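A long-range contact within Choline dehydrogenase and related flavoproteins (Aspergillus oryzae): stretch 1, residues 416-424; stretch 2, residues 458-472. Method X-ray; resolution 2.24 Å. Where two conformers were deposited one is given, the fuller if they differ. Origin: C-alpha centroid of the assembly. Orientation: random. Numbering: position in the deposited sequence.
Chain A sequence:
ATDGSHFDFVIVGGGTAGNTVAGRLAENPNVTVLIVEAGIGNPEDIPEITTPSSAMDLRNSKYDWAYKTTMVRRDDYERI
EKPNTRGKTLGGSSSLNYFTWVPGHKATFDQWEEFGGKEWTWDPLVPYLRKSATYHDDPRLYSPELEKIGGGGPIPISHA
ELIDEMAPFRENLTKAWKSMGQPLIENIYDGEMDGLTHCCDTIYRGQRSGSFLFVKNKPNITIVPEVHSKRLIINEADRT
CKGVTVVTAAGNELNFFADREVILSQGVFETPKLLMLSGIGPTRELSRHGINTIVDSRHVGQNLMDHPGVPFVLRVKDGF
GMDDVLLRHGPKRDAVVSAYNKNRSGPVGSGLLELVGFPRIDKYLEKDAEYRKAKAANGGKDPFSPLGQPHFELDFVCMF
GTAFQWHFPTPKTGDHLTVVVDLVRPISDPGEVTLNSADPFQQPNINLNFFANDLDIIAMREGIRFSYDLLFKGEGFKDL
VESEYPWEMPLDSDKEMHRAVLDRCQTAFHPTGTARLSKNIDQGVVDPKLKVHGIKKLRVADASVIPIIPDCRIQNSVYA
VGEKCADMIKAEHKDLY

Stretch 1, residues 416-424: HLTVVVDLV
Stretch 2 458-472: IAMREGIRFSYDLLF

How do the two backbones lie against each other? Residues 416-423 form an extended strand, with phi between about -135° and -77° and psi between 99° and 162°, and Val 424 leaves it with psi at -21°. Residues 458-472 are helical throughout, and their N-to-C direction makes an angle of 146° with that of the strand, so the two run roughly antiparallel. The axes approach to 8.7 Å. Register is set by two pairs: Val 421 CA lies 6.5 Å from Ile 464 CA, and Leu 423 CA lies 6.3 Å from Met 460 CA. The advance of the strand therefore matches the retreat of the helix, from Leu 417 near Leu 471 to Leu 423 near Ala 459 and Met 460.

Which side chains build the apolar contact? Strand alternation turns the CA-to-CB bonds of Leu 417, Val 419, Val 421 and Leu 423 toward the helix, while those of Val 420 and Asp 422 point away. Leu 471 (chi1 m, chi2 t) serves two strand residues with one methyl: its CD1 lies 3.9 Å from Leu 417 CD2 (chi1 t, chi2 p) and 3.5 Å from Val 419 CG2 (chi1 t). At the other end, Leu 423 has chi1 t and chi2 between wells at -144°; its CD2 reaches Ala 459 CB at 4.5 Å, and its CB meets Met 460 CE at 3.9 Å. Met 460 starts sideways, but chi angles t, p, p bring its end nearer the strand. There Met 460 CE sits 3.3 Å from Val 421 O, a close approach of methyl to carbonyl, and Met 460 SD lies 3.8 Å from Val 421 CG1.

Why does the helix have room for Val 421? This valine (chi1 t) has 90 Å² covered by the helix, the largest share of any residue here, and it packs over Gly 463, where there is no side chain. Val 421 CG1 lies 3.8 Å from Gly 463 C and 4.0 Å from Ile 464 N, so it rests on the helix backbone itself. A CB on Gly 463 would point toward the strand and fall only 3.4 Å from Val 421 CG1, a tight fit. Ile 464 (chi1 m, chi2 t) flanks the site more loosely, with its CG1 4.4 Å from Val 421 CG1.

Where do the polar groups find their partners? No hydrogen bond crosses between strand and helix, so the 390 Å² buried between them rests on shape and apolar packing. Ser 467 (chi1 m) faces the strand, yet its OG donates to Gly 463 O at 2.8 Å, one turn back. Thus satisfied, the same OG can lie against methyls, 3.8 Å from Val 421 CG2 and 4.2 Å from Val 419 CG1. Salt bridges stay within the helix: Arg 461 NH1 meets Glu 462 OE2 at 2.9 Å, and Arg 465 NE meets Glu 462 OE1 at 3.0 Å.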

# COMPACT_ATOMS: atom_id res chain seq x y z
N HIS A 416 -4.11 -26.86 6.48
CA HIS A 416 -3.22 -25.83 7.00
C HIS A 416 -3.56 -25.42 8.42
O HIS A 416 -4.65 -25.68 8.92
CB HIS A 416 -3.26 -24.63 6.07
CG HIS A 416 -2.86 -24.96 4.67
ND1 HIS A 416 -3.71 -25.58 3.78
CD2 HIS A 416 -1.68 -24.79 4.01
CE1 HIS A 416 -3.09 -25.77 2.63
NE2 HIS A 416 -1.86 -25.30 2.74
N LEU A 417 -2.59 -24.78 9.07
CA LEU A 417 -2.83 -24.07 10.31
C LEU A 417 -2.54 -22.59 10.02
O LEU A 417 -1.56 -22.27 9.37
CB LEU A 417 -1.92 -24.60 11.40
CG LEU A 417 -1.68 -23.73 12.64
CD1 LEU A 417 -2.91 -23.67 13.53
CD2 LEU A 417 -0.49 -24.25 13.42
N THR A 418 -3.40 -21.70 10.49
CA THR A 418 -3.11 -20.27 10.40
C THR A 418 -2.86 -19.71 11.80
O THR A 418 -3.78 -19.64 12.61
CB THR A 418 -4.26 -19.48 9.73
OG1 THR A 418 -4.55 -20.03 8.43
CG2 THR A 418 -3.90 -18.00 9.59
N VAL A 419 -1.61 -19.33 12.08
CA VAL A 419 -1.26 -18.79 13.38
C VAL A 419 -1.32 -17.27 13.33
O VAL A 419 -0.60 -16.64 12.55
CB VAL A 419 0.19 -19.18 13.81
CG1 VAL A 419 0.55 -18.52 15.13
CG2 VAL A 419 0.33 -20.68 13.92
N VAL A 420 -2.17 -16.68 14.15
CA VAL A 420 -2.26 -15.23 14.20
C VAL A 420 -1.37 -14.71 15.34
O VAL A 420 -1.67 -14.92 16.52
CB VAL A 420 -3.73 -14.77 14.37
CG1 VAL A 420 -3.82 -13.27 14.28
CG2 VAL A 420 -4.61 -15.40 13.29
N VAL A 421 -0.27 -14.08 14.98
CA VAL A 421 0.62 -13.52 15.99
C VAL A 421 0.22 -12.06 16.25
O VAL A 421 0.53 -11.13 15.49
CB VAL A 421 2.12 -13.69 15.63
CG1 VAL A 421 3.00 -13.30 16.80
CG2 VAL A 421 2.39 -15.13 15.26
N ASP A 422 -0.53 -11.89 17.33
CA ASP A 422 -1.16 -10.63 17.67
C ASP A 422 -0.37 -9.95 18.80
O ASP A 422 -0.36 -10.43 19.93
CB ASP A 422 -2.59 -10.94 18.11
CG ASP A 422 -3.35 -9.72 18.55
OD1 ASP A 422 -2.72 -8.69 18.88
OD2 ASP A 422 -4.60 -9.81 18.60
N LEU A 423 0.30 -8.84 18.50
CA LEU A 423 1.04 -8.07 19.52
C LEU A 423 0.00 -7.29 20.32
O LEU A 423 -0.64 -6.35 19.82
CB LEU A 423 2.03 -7.11 18.88
CG LEU A 423 3.29 -6.59 19.56
CD1 LEU A 423 3.50 -5.14 19.13
CD2 LEU A 423 3.29 -6.72 21.08
N VAL A 424 -0.18 -7.71 21.55
CA VAL A 424 -1.35 -7.32 22.31
C VAL A 424 -1.03 -6.10 23.19
O VAL A 424 -1.92 -5.33 23.58
CB VAL A 424 -1.81 -8.60 23.07
CG1 VAL A 424 -1.85 -8.38 24.54
CG2 VAL A 424 -3.10 -9.16 22.46
N ILE A 458 10.64 -5.54 16.87
CA ILE A 458 11.48 -6.54 17.54
C ILE A 458 10.63 -7.54 18.31
O ILE A 458 10.89 -8.74 18.27
CB ILE A 458 12.52 -5.86 18.47
CG1 ILE A 458 13.57 -5.17 17.62
CG2 ILE A 458 13.14 -6.86 19.44
CD1 ILE A 458 14.22 -3.99 18.28
N ALA A 459 9.60 -7.06 19.00
CA ALA A 459 8.70 -7.96 19.72
C ALA A 459 7.93 -8.85 18.74
O ALA A 459 7.81 -10.07 18.96
CB ALA A 459 7.73 -7.16 20.60
N MET A 460 7.41 -8.27 17.67
CA MET A 460 6.64 -9.04 16.70
C MET A 460 7.49 -10.12 16.08
O MET A 460 7.07 -11.27 15.97
CB MET A 460 6.01 -8.17 15.61
CG MET A 460 5.24 -9.00 14.58
SD MET A 460 3.84 -9.86 15.35
CE MET A 460 2.56 -8.56 15.26
N ARG A 461 8.71 -9.75 15.69
CA ARG A 461 9.70 -10.74 15.24
C ARG A 461 9.84 -11.88 16.25
O ARG A 461 9.74 -13.06 15.91
CB ARG A 461 11.06 -10.05 15.04
CG ARG A 461 12.17 -10.96 14.53
CD ARG A 461 13.39 -10.78 15.41
NE ARG A 461 14.01 -9.50 15.18
CZ ARG A 461 14.81 -8.87 16.03
NH1 ARG A 461 15.09 -9.38 17.23
NH2 ARG A 461 15.32 -7.70 15.67
N GLU A 462 10.08 -11.52 17.51
CA GLU A 462 10.31 -12.53 18.54
C GLU A 462 9.09 -13.38 18.88
O GLU A 462 9.24 -14.50 19.36
CB GLU A 462 10.91 -11.89 19.80
CG GLU A 462 12.30 -11.30 19.54
CD GLU A 462 13.23 -12.31 18.90
OE1 GLU A 462 13.21 -13.48 19.35
OE2 GLU A 462 13.95 -11.96 17.95
N GLY A 463 7.89 -12.86 18.62
CA GLY A 463 6.68 -13.63 18.87
C GLY A 463 6.41 -14.63 17.75
O GLY A 463 5.80 -15.67 17.96
N ILE A 464 6.83 -14.27 16.54
CA ILE A 464 6.89 -15.22 15.45
C ILE A 464 7.92 -16.31 15.81
O ILE A 464 7.65 -17.49 15.65
CB ILE A 464 7.28 -14.51 14.13
CG1 ILE A 464 6.23 -13.43 13.77
CG2 ILE A 464 7.40 -15.51 12.98
CD1 ILE A 464 6.63 -12.57 12.56
N ARG A 465 9.10 -15.93 16.31
CA ARG A 465 10.11 -16.94 16.65
C ARG A 465 9.57 -17.90 17.72
O ARG A 465 9.62 -19.11 17.56
CB ARG A 465 11.43 -16.31 17.08
CG ARG A 465 12.62 -17.30 17.04
CD ARG A 465 13.87 -16.70 17.68
NE ARG A 465 14.09 -15.33 17.21
CZ ARG A 465 14.55 -15.02 16.01
NH1 ARG A 465 14.87 -15.97 15.14
NH2 ARG A 465 14.69 -13.74 15.67
N PHE A 466 9.03 -17.34 18.81
CA PHE A 466 8.38 -18.16 19.83
C PHE A 466 7.37 -19.14 19.21
O PHE A 466 7.36 -20.31 19.58
CB PHE A 466 7.71 -17.28 20.87
CG PHE A 466 6.79 -18.02 21.80
CD1 PHE A 466 7.17 -18.28 23.11
CD2 PHE A 466 5.53 -18.45 21.37
CE1 PHE A 466 6.32 -18.96 23.98
CE2 PHE A 466 4.68 -19.13 22.22
CZ PHE A 466 5.07 -19.38 23.53
N SER A 467 6.52 -18.66 18.30
CA SER A 467 5.51 -19.52 17.69
C SER A 467 6.12 -20.64 16.85
O SER A 467 5.62 -21.76 16.85
CB SER A 467 4.51 -18.73 16.83
OG SER A 467 3.88 -17.72 17.59
N TYR A 468 7.19 -20.30 16.12
CA TYR A 468 7.92 -21.27 15.29
C TYR A 468 8.60 -22.36 16.14
O TYR A 468 8.48 -23.55 15.85
CB TYR A 468 8.93 -20.55 14.39
CG TYR A 468 8.39 -20.32 13.00
CD1 TYR A 468 8.89 -21.04 11.91
CD2 TYR A 468 7.35 -19.43 12.78
CE1 TYR A 468 8.37 -20.85 10.63
CE2 TYR A 468 6.83 -19.23 11.50
CZ TYR A 468 7.34 -19.95 10.43
OH TYR A 468 6.83 -19.75 9.18
N ASP A 469 9.29 -21.94 17.20
CA ASP A 469 9.86 -22.88 18.17
C ASP A 469 8.81 -23.86 18.67
O ASP A 469 9.03 -25.06 18.71
CB ASP A 469 10.43 -22.13 19.36
CG ASP A 469 11.68 -21.37 19.02
OD1 ASP A 469 12.23 -21.63 17.93
OD2 ASP A 469 12.11 -20.53 19.82
N LEU A 470 7.66 -23.32 19.05
CA LEU A 470 6.58 -24.10 19.64
C LEU A 470 6.11 -25.18 18.67
O LEU A 470 5.88 -26.32 19.04
CB LEU A 470 5.43 -23.15 19.98
CG LEU A 470 4.13 -23.46 20.72
CD1 LEU A 470 2.95 -23.30 19.78
CD2 LEU A 470 4.10 -24.79 21.48
N LEU A 471 6.00 -24.80 17.41
CA LEU A 471 5.31 -25.64 16.46
C LEU A 471 6.28 -26.55 15.72
O LEU A 471 5.91 -27.67 15.36
CB LEU A 471 4.50 -24.78 15.48
CG LEU A 471 3.32 -23.98 16.06
CD1 LEU A 471 2.82 -22.93 15.05
CD2 LEU A 471 2.16 -24.87 16.50
N PHE A 472 7.51 -26.08 15.51
CA PHE A 472 8.54 -26.87 14.84
C PHE A 472 9.39 -27.71 15.78
O PHE A 472 10.10 -28.61 15.34
CB PHE A 472 9.47 -25.99 13.98
CG PHE A 472 8.89 -25.65 12.63
CD1 PHE A 472 9.24 -26.39 11.52
CD2 PHE A 472 7.98 -24.62 12.49
CE1 PHE A 472 8.70 -26.09 10.29
CE2 PHE A 472 7.44 -24.32 11.26
CZ PHE A 472 7.81 -25.06 10.16